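Long-range contacts in putative redox protein (Lactobacillus casei, PDB 2QL8), which probably acts as a redox protein of the OsmC/Ohr family, a group best known for thiol-dependent reduction of peroxides, although its own substrate is not established: residues L60-H71 with F113-S124; Q93-M101 with N132-F141. All coordinates share one frame; numbering follows the deposited sequence. Where two conformers were deposited one is given.

Contact 1 (L60-H71 with F113-S124). With BEZ (benzoic acid), chain C; EDO (1,2-ethanediol), chain E.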
# COMPACT_ATOMS: atom_id res chain seq x y z
N LEU A 60 -1.62 -2.08 10.64
CA LEU A 60 -2.04 -1.47 11.88
C LEU A 60 -2.59 -2.52 12.84
O LEU A 60 -2.28 -2.51 14.04
CB LEU A 60 -3.06 -0.36 11.65
CG LEU A 60 -2.51 1.01 11.24
CD1 LEU A 60 -3.67 1.91 10.66
CD2 LEU A 60 -1.69 1.71 12.34
N GLU A 61 -3.40 -3.43 12.30
CA GLU A 61 -4.03 -4.47 13.10
C GLU A 61 -2.96 -5.41 13.70
O GLU A 61 -3.04 -5.79 14.88
CB GLU A 61 -5.08 -5.22 12.27
CG GLU A 61 -5.82 -6.36 13.04
CD GLU A 61 -6.87 -5.88 14.02
OE1 GLU A 61 -6.84 -4.69 14.43
OE2 GLU A 61 -7.73 -6.75 14.37
N ALA A 62 -1.96 -5.78 12.90
CA ALA A 62 -0.83 -6.61 13.37
C ALA A 62 -0.06 -5.90 14.47
O ALA A 62 0.35 -6.50 15.48
CB ALA A 62 0.12 -7.00 12.23
N THR A 63 0.16 -4.61 14.27
CA THR A 63 0.90 -3.82 15.25
C THR A 63 0.09 -3.75 16.57
O THR A 63 0.64 -3.91 17.66
CB THR A 63 1.24 -2.39 14.75
OG1 THR A 63 1.82 -2.45 13.45
CG2 THR A 63 2.18 -1.62 15.71
N LEU A 64 -1.21 -3.55 16.42
CA LEU A 64 -2.12 -3.45 17.56
C LEU A 64 -2.14 -4.77 18.34
O LEU A 64 -2.08 -4.78 19.56
CB LEU A 64 -3.53 -3.09 17.08
CG LEU A 64 -4.62 -2.88 18.15
CD1 LEU A 64 -4.19 -1.89 19.21
CD2 LEU A 64 -5.94 -2.47 17.40
N GLU A 65 -2.15 -5.89 17.63
CA GLU A 65 -2.11 -7.21 18.26
C GLU A 65 -0.83 -7.37 19.09
O GLU A 65 -0.85 -7.87 20.22
CB GLU A 65 -2.28 -8.32 17.22
CG GLU A 65 -2.34 -9.69 17.85
CD GLU A 65 -2.76 -10.81 16.90
OE1 GLU A 65 -2.82 -10.59 15.70
OE2 GLU A 65 -3.03 -11.94 17.41
N ALA A 66 0.29 -6.91 18.55
CA ALA A 66 1.58 -6.95 19.27
C ALA A 66 1.55 -6.10 20.55
O ALA A 66 1.97 -6.54 21.62
CB ALA A 66 2.78 -6.53 18.35
N VAL A 67 0.98 -4.90 20.44
CA VAL A 67 0.81 -4.00 21.59
C VAL A 67 -0.09 -4.61 22.66
O VAL A 67 0.26 -4.61 23.85
CB VAL A 67 0.36 -2.58 21.16
CG1 VAL A 67 -0.09 -1.72 22.37
CG2 VAL A 67 1.47 -1.89 20.33
N GLU A 68 -1.21 -5.16 22.24
CA GLU A 68 -2.13 -5.82 23.15
C GLU A 68 -1.40 -6.92 23.92
O GLU A 68 -1.51 -7.02 25.15
CB GLU A 68 -3.31 -6.43 22.39
CG GLU A 68 -4.32 -5.42 21.89
CD GLU A 68 -5.28 -6.04 20.90
OE1 GLU A 68 -4.80 -6.82 20.05
OE2 GLU A 68 -6.49 -5.75 20.99
N LYS A 69 -0.63 -7.72 23.20
CA LYS A 69 0.11 -8.84 23.82
C LYS A 69 1.17 -8.35 24.82
O LYS A 69 1.33 -8.93 25.88
CB LYS A 69 0.72 -9.80 22.81
CG LYS A 69 -0.31 -10.64 22.09
CD LYS A 69 0.35 -11.54 21.07
CE LYS A 69 -0.69 -12.17 20.14
NZ LYS A 69 -0.90 -13.62 20.36
N GLU A 70 1.86 -7.27 24.49
CA GLU A 70 2.83 -6.67 25.41
C GLU A 70 2.16 -6.20 26.71
O GLU A 70 2.80 -6.14 27.77
CB GLU A 70 3.55 -5.48 24.74
CG GLU A 70 4.55 -5.93 23.71
CD GLU A 70 5.15 -4.83 22.85
OE1 GLU A 70 4.83 -3.68 23.08
OE2 GLU A 70 6.00 -5.16 21.97
N HIS A 71 0.88 -5.83 26.62
CA HIS A 71 0.06 -5.43 27.77
C HIS A 71 -0.70 -6.59 28.45
O HIS A 71 -1.48 -6.38 29.38
CB HIS A 71 -0.91 -4.34 27.33
CG HIS A 71 -0.24 -3.03 27.10
ND1 HIS A 71 -0.17 -2.04 28.06
CD2 HIS A 71 0.36 -2.53 25.99
CE1 HIS A 71 0.48 -1.00 27.56
NE2 HIS A 71 0.82 -1.27 26.31
N PHE A 113 -3.21 3.09 22.89
CA PHE A 113 -2.77 2.01 21.98
C PHE A 113 -2.69 2.55 20.55
O PHE A 113 -1.83 2.13 19.79
CB PHE A 113 -3.71 0.80 22.04
CG PHE A 113 -3.59 -0.02 23.29
CD1 PHE A 113 -2.77 0.31 24.35
CD2 PHE A 113 -4.35 -1.18 23.36
CE1 PHE A 113 -2.73 -0.53 25.47
CE2 PHE A 113 -4.30 -2.02 24.50
CZ PHE A 113 -3.46 -1.70 25.52
N THR A 114 -3.63 3.42 20.18
CA THR A 114 -3.63 4.01 18.82
C THR A 114 -2.37 4.84 18.60
O THR A 114 -1.74 4.73 17.55
CB THR A 114 -4.92 4.83 18.53
OG1 THR A 114 -6.08 4.01 18.76
CG2 THR A 114 -4.96 5.36 17.11
N ASN A 115 -2.00 5.65 19.59
CA ASN A 115 -0.76 6.41 19.52
C ASN A 115 0.45 5.48 19.37
O ASN A 115 1.38 5.80 18.60
CB ASN A 115 -0.58 7.34 20.73
CG ASN A 115 -1.63 8.43 20.81
OD1 ASN A 115 -2.25 8.80 19.81
ND2 ASN A 115 -1.81 8.99 22.01
N GLU A 116 0.46 4.38 20.14
CA GLU A 116 1.56 3.41 20.11
C GLU A 116 1.70 2.83 18.70
O GLU A 116 2.80 2.75 18.16
CB GLU A 116 1.34 2.22 21.08
CG GLU A 116 1.75 2.45 22.56
CD GLU A 116 1.89 1.15 23.33
OE1 GLU A 116 2.82 0.34 23.04
OE2 GLU A 116 1.02 0.92 24.19
N ILE A 117 0.56 2.38 18.12
CA ILE A 117 0.61 1.71 16.81
C ILE A 117 0.94 2.71 15.69
O ILE A 117 1.62 2.38 14.72
CB ILE A 117 -0.60 0.79 16.50
CG1 ILE A 117 -1.87 1.59 16.13
CG2 ILE A 117 -0.85 -0.25 17.64
CD1 ILE A 117 -3.07 0.70 15.79
N GLU A 118 0.47 3.94 15.83
CA GLU A 118 0.76 4.97 14.83
C GLU A 118 2.28 5.14 14.66
O GLU A 118 2.77 5.28 13.52
CB GLU A 118 0.16 6.32 15.25
CG GLU A 118 0.40 7.44 14.26
CD GLU A 118 -0.13 8.80 14.74
OE1 GLU A 118 -0.61 8.93 15.90
OE2 GLU A 118 -0.02 9.74 13.93
N ASN A 119 3.01 5.07 15.80
CA ASN A 119 4.45 5.24 15.83
C ASN A 119 5.23 4.00 15.39
O ASN A 119 6.39 4.12 15.05
CB ASN A 119 4.91 5.59 17.23
CG ASN A 119 4.50 6.98 17.64
OD1 ASN A 119 4.34 7.87 16.78
ND2 ASN A 119 4.33 7.19 18.96
N ARG A 120 4.63 2.82 15.51
CA ARG A 120 5.32 1.54 15.26
C ARG A 120 5.00 0.88 13.91
O ARG A 120 5.83 0.19 13.35
CB ARG A 120 5.04 0.55 16.39
CG ARG A 120 5.76 0.92 17.69
CD ARG A 120 5.29 0.14 18.90
NE ARG A 120 5.53 -1.30 18.78
CZ ARG A 120 5.47 -2.15 19.81
NH1 ARG A 120 5.20 -1.70 21.03
NH2 ARG A 120 5.68 -3.43 19.65
N CYS A 121 3.80 1.09 13.41
CA CYS A 121 3.34 0.41 12.21
C CYS A 121 4.17 0.85 10.99
O CYS A 121 4.25 2.05 10.70
CB CYS A 121 1.87 0.74 11.99
SG CYS A 121 1.20 0.36 10.34
N PRO A 122 4.86 -0.11 10.32
CA PRO A 122 5.65 0.31 9.14
C PRO A 122 4.93 1.12 8.07
O PRO A 122 5.51 2.06 7.53
CB PRO A 122 6.20 -1.02 8.62
CG PRO A 122 6.36 -1.85 9.89
CD PRO A 122 5.15 -1.52 10.72
N VAL A 123 3.70 0.76 7.75
CA VAL A 123 3.00 1.46 6.67
C VAL A 123 2.64 2.88 7.15
O VAL A 123 2.76 3.85 6.42
CB VAL A 123 1.80 0.68 6.10
CG1 VAL A 123 1.11 1.50 4.96
CG2 VAL A 123 2.23 -0.73 5.59
N SER A 124 2.22 2.97 8.41
CA SER A 124 1.93 4.25 9.01
C SER A 124 3.17 5.17 8.95
O SER A 124 3.08 6.34 8.60
CB SER A 124 1.39 3.98 10.42
OG SER A 124 0.99 5.15 11.11
C BEZ C . 6.07 -3.98 16.36
O1 BEZ C . 6.67 -4.70 17.25
O2 BEZ C . 6.21 -2.82 16.36
C1 BEZ C . 5.25 -4.55 15.26
C2 BEZ C . 4.83 -5.88 15.38
C3 BEZ C . 4.07 -6.44 14.35
C4 BEZ C . 3.75 -5.67 13.23
C5 BEZ C . 4.18 -4.34 13.13
C6 BEZ C . 4.91 -3.75 14.11
C1 EDO E . -3.69 -1.45 29.41
O1 EDO E . -2.39 -1.95 29.68
C2 EDO E . -4.15 -0.68 30.60
O2 EDO E . -4.28 -1.61 31.68
O HOH W 1 3.39 -1.91 24.55

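Contact 2 (Q93-M101 with N132-F141). With EDO (1,2-ethanediol), chain K.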
# COMPACT_ATOMS: atom_id res chain seq x y z
N GLN A 93 -4.07 12.72 -6.23
CA GLN A 93 -3.55 12.29 -4.93
C GLN A 93 -4.48 11.27 -4.30
O GLN A 93 -5.64 11.16 -4.70
CB GLN A 93 -3.41 13.46 -3.98
CG GLN A 93 -2.49 14.56 -4.41
CD GLN A 93 -2.39 15.62 -3.37
OE1 GLN A 93 -1.77 15.41 -2.33
NE2 GLN A 93 -3.00 16.78 -3.62
N PHE A 94 -3.95 10.53 -3.31
CA PHE A 94 -4.76 9.73 -2.41
C PHE A 94 -4.73 10.38 -1.02
O PHE A 94 -3.69 10.90 -0.56
CB PHE A 94 -4.23 8.30 -2.26
CG PHE A 94 -4.35 7.43 -3.47
CD1 PHE A 94 -5.00 7.82 -4.64
CD2 PHE A 94 -3.79 6.17 -3.44
CE1 PHE A 94 -5.07 6.97 -5.71
CE2 PHE A 94 -3.84 5.33 -4.55
CZ PHE A 94 -4.48 5.76 -5.69
N LEU A 95 -5.88 10.32 -0.35
CA LEU A 95 -6.00 10.64 1.09
C LEU A 95 -6.27 9.36 1.83
O LEU A 95 -6.98 8.49 1.34
CB LEU A 95 -7.16 11.61 1.35
CG LEU A 95 -7.13 12.94 0.57
CD1 LEU A 95 -8.48 13.67 0.84
CD2 LEU A 95 -5.94 13.84 0.85
N VAL A 96 -5.71 9.23 3.04
CA VAL A 96 -5.82 8.02 3.82
C VAL A 96 -6.22 8.37 5.27
O VAL A 96 -5.61 9.24 5.91
CB VAL A 96 -4.47 7.27 3.87
CG1 VAL A 96 -4.60 5.97 4.72
CG2 VAL A 96 -3.92 7.00 2.43
N HIS A 97 -7.29 7.73 5.73
CA HIS A 97 -7.78 7.96 7.10
C HIS A 97 -8.01 6.62 7.80
O HIS A 97 -8.84 5.81 7.33
CB HIS A 97 -9.08 8.78 7.10
CG HIS A 97 -9.54 9.07 8.49
ND1 HIS A 97 -8.86 9.94 9.33
CD2 HIS A 97 -10.60 8.61 9.19
CE1 HIS A 97 -9.50 10.00 10.49
NE2 HIS A 97 -10.55 9.19 10.44
N ALA A 98 -7.28 6.38 8.91
CA ALA A 98 -7.42 5.13 9.63
C ALA A 98 -8.25 5.37 10.91
O ALA A 98 -8.12 6.41 11.56
CB ALA A 98 -6.04 4.56 10.01
N GLN A 99 -9.08 4.38 11.23
CA GLN A 99 -9.86 4.36 12.46
C GLN A 99 -9.52 3.09 13.21
O GLN A 99 -9.56 1.99 12.66
CB GLN A 99 -11.36 4.42 12.14
CG GLN A 99 -11.79 5.76 11.58
CD GLN A 99 -13.25 5.78 11.27
OE1 GLN A 99 -13.82 4.77 10.87
NE2 GLN A 99 -13.88 6.92 11.49
N VAL A 100 -9.23 3.25 14.51
CA VAL A 100 -8.79 2.13 15.33
C VAL A 100 -9.77 2.01 16.51
O VAL A 100 -10.06 2.99 17.19
CB VAL A 100 -7.36 2.37 15.87
CG1 VAL A 100 -6.94 1.19 16.81
CG2 VAL A 100 -6.37 2.56 14.69
N MSE A 101 -10.25 0.79 16.72
CA MSE A 101 -11.06 0.47 17.91
C MSE A 101 -10.39 -0.65 18.72
O MSE A 101 -9.74 -1.52 18.15
CB MSE A 101 -12.48 0.09 17.51
CG MSE A 101 -12.61 -1.17 16.67
SE MSE A 101 -14.43 -1.49 16.19
CE MSE A 101 -15.10 -1.91 17.89
N ASN A 132 -1.14 13.62 3.95
CA ASN A 132 -2.40 13.08 3.45
C ASN A 132 -2.99 11.97 4.33
O ASN A 132 -3.98 11.36 3.99
CB ASN A 132 -2.24 12.56 2.00
CG ASN A 132 -2.09 13.68 0.99
OD1 ASN A 132 -1.81 14.84 1.36
ND2 ASN A 132 -2.21 13.34 -0.28
N TYR A 133 -2.36 11.71 5.47
CA TYR A 133 -2.71 10.59 6.33
C TYR A 133 -3.09 11.07 7.72
O TYR A 133 -2.31 11.79 8.35
CB TYR A 133 -1.49 9.66 6.43
CG TYR A 133 -1.61 8.53 7.43
CD1 TYR A 133 -2.74 7.74 7.53
CD2 TYR A 133 -0.53 8.24 8.25
CE1 TYR A 133 -2.80 6.69 8.45
CE2 TYR A 133 -0.59 7.24 9.17
CZ TYR A 133 -1.71 6.46 9.29
OH TYR A 133 -1.75 5.41 10.20
N THR A 134 -4.24 10.61 8.16
CA THR A 134 -4.76 10.85 9.51
C THR A 134 -5.22 9.55 10.15
O THR A 134 -5.57 8.59 9.46
CB THR A 134 -5.93 11.89 9.45
OG1 THR A 134 -6.88 11.49 8.47
CG2 THR A 134 -5.39 13.27 9.11
N ILE A 135 -5.25 9.55 11.49
CA ILE A 135 -5.63 8.39 12.25
C ILE A 135 -6.42 8.85 13.48
O ILE A 135 -6.08 9.89 14.07
CB ILE A 135 -4.38 7.49 12.63
CG1 ILE A 135 -4.81 6.21 13.32
CG2 ILE A 135 -3.35 8.27 13.42
CD1 ILE A 135 -3.71 5.15 13.41
N GLU A 136 -7.42 8.08 13.84
CA GLU A 136 -8.23 8.38 15.02
C GLU A 136 -8.67 7.09 15.71
O GLU A 136 -8.71 6.03 15.11
CB GLU A 136 -9.45 9.23 14.64
CG GLU A 136 -10.46 8.48 13.89
CD GLU A 136 -11.78 9.27 13.66
OE1 GLU A 136 -12.25 10.02 14.54
OE2 GLU A 136 -12.37 9.08 12.59
N THR A 137 -9.07 7.23 16.98
CA THR A 137 -9.62 6.18 17.79
C THR A 137 -11.12 6.36 17.82
O THR A 137 -11.60 7.47 17.99
CB THR A 137 -9.06 6.25 19.23
OG1 THR A 137 -7.63 6.31 19.18
CG2 THR A 137 -9.54 5.06 20.05
N VAL A 138 -11.83 5.25 17.64
CA VAL A 138 -13.28 5.21 17.64
C VAL A 138 -13.78 4.10 18.55
O VAL A 138 -13.06 3.18 18.91
CB VAL A 138 -13.83 5.03 16.21
CG1 VAL A 138 -13.33 6.19 15.33
CG2 VAL A 138 -13.47 3.63 15.64
N THR A 139 -15.05 4.16 18.94
CA THR A 139 -15.60 3.07 19.76
C THR A 139 -16.16 1.96 18.87
O THR A 139 -16.17 0.81 19.27
CB THR A 139 -16.65 3.60 20.75
OG1 THR A 139 -17.70 4.18 20.01
CG2 THR A 139 -16.07 4.67 21.64
N ASP A 140 -16.64 2.29 17.66
CA ASP A 140 -17.09 1.29 16.70
C ASP A 140 -17.03 1.83 15.27
O ASP A 140 -16.68 3.00 15.03
CB ASP A 140 -18.53 0.84 17.02
CG ASP A 140 -19.49 1.99 17.07
OD1 ASP A 140 -19.59 2.73 16.07
OD2 ASP A 140 -20.13 2.19 18.12
N PHE A 141 -17.35 0.96 14.31
CA PHE A 141 -17.43 1.37 12.90
C PHE A 141 -18.89 1.49 12.41
O PHE A 141 -19.14 1.42 11.21
CB PHE A 141 -16.68 0.38 12.00
CG PHE A 141 -15.23 0.13 12.37
CD1 PHE A 141 -14.42 1.15 12.85
CD2 PHE A 141 -14.68 -1.11 12.15
CE1 PHE A 141 -13.07 0.89 13.18
CE2 PHE A 141 -13.35 -1.36 12.45
CZ PHE A 141 -12.57 -0.37 12.97
C1 EDO K . -3.54 20.19 -2.20
O1 EDO K . -3.32 18.88 -1.69
C2 EDO K . -2.28 20.93 -1.88
O2 EDO K . -1.50 20.03 -1.10
O HOH W 2 -6.41 12.20 5.77

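Contact 1 (L60-H71 with F113-S124)
The guanidinium of R120 has V67 CG2 over one face, while its edges are taken by the carboxylate of E70 and the carboxyl group of the bound benzoic acid. NH1 and NH2 grip E70 end-on: R120 NH1 to E70 OE1 and R120 NH2 to E70 OE2 are both 2.9 Å. On the adjoining edge R120 NE donates to O2 of the benzoic acid and NH2 to its O1. This is a helix-helix packing whose R120 end, with A62, T63, A66 and P122, lines the benzoic acid pocket. Without the guanidinium, as with an alanine in its place, the benzoic acid would probably lose its two-pronged partner, and E70, close to E116, would keep its salt bridge to R89 of the second subunit but not its own chain's arginine. The F113 ring carries V67 CG1 on one face, 4.1 Å from its centroid, a CH-pi contact. F113 CE1 in turn lies over the centre of the H71 ring, the planes inclined at 45°. In the conformer given, E116 OE2 accepts a bent 3.1 Å hydrogen bond from H71 NE2 on its syn lone pair. Knobs-into-holes packing links these groups: V67 sits among F113, E116, I117 and R120, and I117 among L60, T63, L64 and V67. I117 CG2 presses tightly on L64 CA at 3.4 Å. C121 meets L60, and its SG N-caps the next helix, accepting from S124 N. The backbone N of A90 of the second subunit is also hydrogen-bonded to the benzoic acid. Helix segments 60-70 and 113-120 cross at 123°, with L60 and L64 reaching A98 and V100 of strand 91-102.

Contact 2 (Q93-M101 with N132-F141)
A parallel strand pair forms this contact, within a mixed sheet where 91-102 is the middle strand, antiparallel to 77-88 and parallel to 133-137. Strands 91-102 and 133-137 are joined through the intervening helices, as in a beta-alpha-beta connection. The ladder pairs V96 with Y133 through V100 with T137, its backbone bonds running from V96 N to N132 O at one end to V138 N and V100 O at the other. V96, A98 and V100 meet Y133 and I135 on the face covered by helices 48-70 and 107-120. The Y133 ring turns an edge to A98 CB, and I135 CD1 reaches V100 CG2. H97, T134, Q99 and E136 line the other face in a polar chain. H97 takes partners at two edges of its ring: ND1 lies 2.7 Å from T134 OG1, and NE2 donates to E136 OE2 at 2.8 Å. Q99 NE2 reaches the same oxygen, E136 OE2, at 2.9 Å; the two donors arrive from opposite faces of the carboxylate, which should fix its rotation. E136 CG sits between the backbone N and carbonyl carbon (chi1 71°), bringing the carboxylate across to both. Q99 OE1 is held by R80 of strand 77-88. Before the ladder, N132 ND2 bridges two acceptors, Q93 OE1 by an almost straight bond and F94 O, while its OD1 meets R6 of the second subunit. Past the strand the chain turns back, and the selenium of the selenomethionine M101 hangs over the centre of the F141 ring, 3.8 Å from M101 SE to the centroid.

Overall arrangement
Both contacts belong to one layered unit, helices packed on a sheet, and their segments alternate along the chain. Contact 1 is the more fully buried, its apolar knobs meeting between helices and its charges gathered at the margin. Contact 2 is partly buried and rests on backbone hydrogen bonds, with an apolar face toward the helices and a polar face turned from them. Where the helices meet the sheet, two hydroxyl pairs join the contacts within otherwise apolar packing: T114 OG1 lies 2.8 Å from T137 OG1 and S124 OG 2.9 Å from Y133 OH, both probable hydrogen bonds. The second subunit completes the benzoic acid pocket in contact 1, but meets contact 2 at the N132 end of the sheet.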